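PDB 2CXI: phenylalanyl-tRNA synthetase beta chain from Pyrococcus horikoshii, which forms, as an N-terminal fragment, part of the beta subunit of the alpha2-beta2 enzyme that attaches L-phenylalanine to tRNA(Phe) using ATP. Local coordinates for residues K229-D234 and T252-R257. Sequence-based numbering, arbitrary orientation.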
loop_
_atom_site.group_PDB
_atom_site.type_symbol
_atom_site.label_atom_id
_atom_site.label_comp_id
_atom_site.label_asym_id
_atom_site.label_seq_id
_atom_site.Cartn_x
_atom_site.Cartn_y
_atom_site.Cartn_z
ATOM N N LYS A 229 -18.714 6.015 -17.693
ATOM C CA LYS A 229 -17.774 7.029 -18.190
ATOM C C LYS A 229 -16.347 6.510 -18.430
ATOM O O LYS A 229 -15.645 6.986 -19.336
ATOM C CB LYS A 229 -17.727 8.211 -17.201
ATOM C CG LYS A 229 -19.044 9.013 -17.152
ATOM C CD LYS A 229 -18.863 10.247 -16.232
ATOM C CE LYS A 229 -20.205 10.952 -15.997
ATOM N NZ LYS A 229 -21.050 10.164 -15.011
ATOM N N ASN A 230 -15.913 5.546 -17.603
ATOM C CA ASN A 230 -14.528 5.057 -17.615
ATOM C C ASN A 230 -14.576 3.557 -17.779
ATOM O O ASN A 230 -15.194 2.872 -16.980
ATOM C CB ASN A 230 -13.814 5.401 -16.288
ATOM C CG ASN A 230 -13.824 6.897 -15.998
ATOM O OD1 ASN A 230 -13.395 7.694 -16.825
ATOM N ND2 ASN A 230 -14.355 7.282 -14.831
ATOM N N VAL A 231 -13.999 3.062 -18.866
ATOM C CA VAL A 231 -14.089 1.645 -19.212
ATOM C C VAL A 231 -12.739 0.968 -18.983
ATOM O O VAL A 231 -11.678 1.538 -19.284
ATOM C CB VAL A 231 -14.602 1.422 -20.687
ATOM C CG1 VAL A 231 -13.887 2.267 -21.633
ATOM C CG2 VAL A 231 -14.333 0.047 -21.146
ATOM N N PHE A 232 -12.801 -0.243 -18.441
ATOM C CA PHE A 232 -11.630 -1.081 -18.259
ATOM C C PHE A 232 -11.779 -2.222 -19.295
ATOM O O PHE A 232 -12.827 -2.902 -19.364
ATOM C CB PHE A 232 -11.568 -1.612 -16.806
ATOM C CG PHE A 232 -10.443 -2.611 -16.564
ATOM C CD1 PHE A 232 -10.712 -3.999 -16.498
ATOM C CD2 PHE A 232 -9.117 -2.168 -16.408
ATOM C CE1 PHE A 232 -9.671 -4.929 -16.287
ATOM C CE2 PHE A 232 -8.070 -3.113 -16.201
ATOM C CZ PHE A 232 -8.355 -4.471 -16.138
ATOM N N ILE A 233 -10.767 -2.399 -20.121
ATOM C CA ILE A 233 -10.864 -3.426 -21.213
ATOM C C ILE A 233 -9.831 -4.517 -20.997
ATOM O O ILE A 233 -8.674 -4.205 -20.701
ATOM C CB ILE A 233 -10.653 -2.771 -22.603
ATOM C CG1 ILE A 233 -11.682 -1.638 -22.891
ATOM C CG2 ILE A 233 -10.684 -3.866 -23.766
ATOM C CD1 ILE A 233 -11.103 -0.586 -23.878
ATOM N N ASP A 234 -10.223 -5.787 -21.131
ATOM C CA ASP A 234 -9.233 -6.877 -21.085
ATOM C C ASP A 234 -9.281 -7.629 -22.412
ATOM O O ASP A 234 -10.372 -7.782 -23.000
ATOM C CB ASP A 234 -9.434 -7.825 -19.887
ATOM C CG ASP A 234 -10.478 -8.944 -20.149
ATOM O OD1 ASP A 234 -10.096 -10.147 -20.262
ATOM O OD2 ASP A 234 -11.696 -8.711 -20.278
ATOM N N THR A 252 -8.550 2.760 -29.784
ATOM C CA THR A 252 -8.603 3.818 -30.780
ATOM C C THR A 252 -10.029 4.065 -31.267
ATOM O O THR A 252 -10.369 5.202 -31.571
ATOM C CB THR A 252 -7.614 3.618 -31.957
ATOM O OG1 THR A 252 -7.877 2.379 -32.627
ATOM C CG2 THR A 252 -6.129 3.495 -31.427
ATOM N N ALA A 253 -10.862 3.032 -31.306
ATOM C CA ALA A 253 -12.276 3.282 -31.602
ATOM C C ALA A 253 -12.891 4.220 -30.536
ATOM O O ALA A 253 -13.585 5.187 -30.861
ATOM C CB ALA A 253 -13.042 1.970 -31.700
ATOM N N LEU A 254 -12.608 3.942 -29.259
ATOM C CA LEU A 254 -13.093 4.780 -28.157
ATOM C C LEU A 254 -12.480 6.177 -28.123
ATOM O O LEU A 254 -13.164 7.164 -27.788
ATOM C CB LEU A 254 -12.950 4.034 -26.801
ATOM C CG LEU A 254 -13.805 2.776 -26.602
ATOM C CD1 LEU A 254 -13.543 2.091 -25.244
ATOM C CD2 LEU A 254 -15.321 3.069 -26.786
ATOM N N ALA A 255 -11.227 6.308 -28.553
ATOM C CA ALA A 255 -10.637 7.643 -28.733
ATOM C C ALA A 255 -11.432 8.505 -29.742
ATOM O O ALA A 255 -11.531 9.737 -29.592
ATOM C CB ALA A 255 -9.180 7.546 -29.128
ATOM N N GLU A 256 -12.026 7.856 -30.747
ATOM C CA GLU A 256 -12.874 8.598 -31.731
ATOM C C GLU A 256 -14.131 9.181 -31.118
ATOM O O GLU A 256 -14.748 10.093 -31.698
ATOM C CB GLU A 256 -13.304 7.712 -32.918
ATOM C CG GLU A 256 -12.171 7.331 -33.863
ATOM C CD GLU A 256 -11.571 8.502 -34.625
ATOM O OE1 GLU A 256 -12.298 9.335 -35.219
ATOM O OE2 GLU A 256 -10.351 8.594 -34.599
ATOM N N ARG A 257 -14.539 8.634 -29.977
ATOM C CA ARG A 257 -15.653 9.140 -29.175
ATOM C C ARG A 257 -15.177 10.071 -28.027
ATOM O O ARG A 257 -15.926 10.326 -27.073
ATOM C CB ARG A 257 -16.442 7.941 -28.579
ATOM C CG ARG A 257 -16.828 6.899 -29.654
ATOM C CD ARG A 257 -18.086 6.164 -29.341
ATOM N NE ARG A 257 -18.587 5.311 -30.432
ATOM C CZ ARG A 257 -19.481 5.683 -31.342
ATOM N NH1 ARG A 257 -19.849 4.811 -32.260
ATOM N NH2 ARG A 257 -19.971 6.913 -31.367
#
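Leu254 meets Val231 and Ile233 with one methyl, CD1. Along 252-257, Ala253 faces helix 62-72 and helix 116-133 instead of the strand. Leu254 carries the contact. Its CG lies anti to the carbonyl carbon (chi1 -65°), and the extended second torsion (178°) sends CD1 out to the strand. Leu254 CD1 comes within 3.6 Å of Val231 CG1, and the two side chains cross at a slant. Leu254 CD1 also meets Ile233 CD1 at 3.9 Å, here tip to tip. The contact is purely apolar and small, with 83 Å² buried in total. All three side chains are buried, while the CA atoms of Val231 and Leu254 stay 9.5 Å apart. Beyond Leu254, salt bridges from Glu256 to Lys70 and from Arg257 to Asp10 and Glu63 tie 252-257 to the N-terminal part of the chain. Within the B3/4 domain, helix 240-255 packs on the mixed sheet in part through Leu254. Strand 231-237 runs antiparallel to both 103-110 and 140-146; Leu254 also touches Val109 of the former and Met122 of helix 116-133.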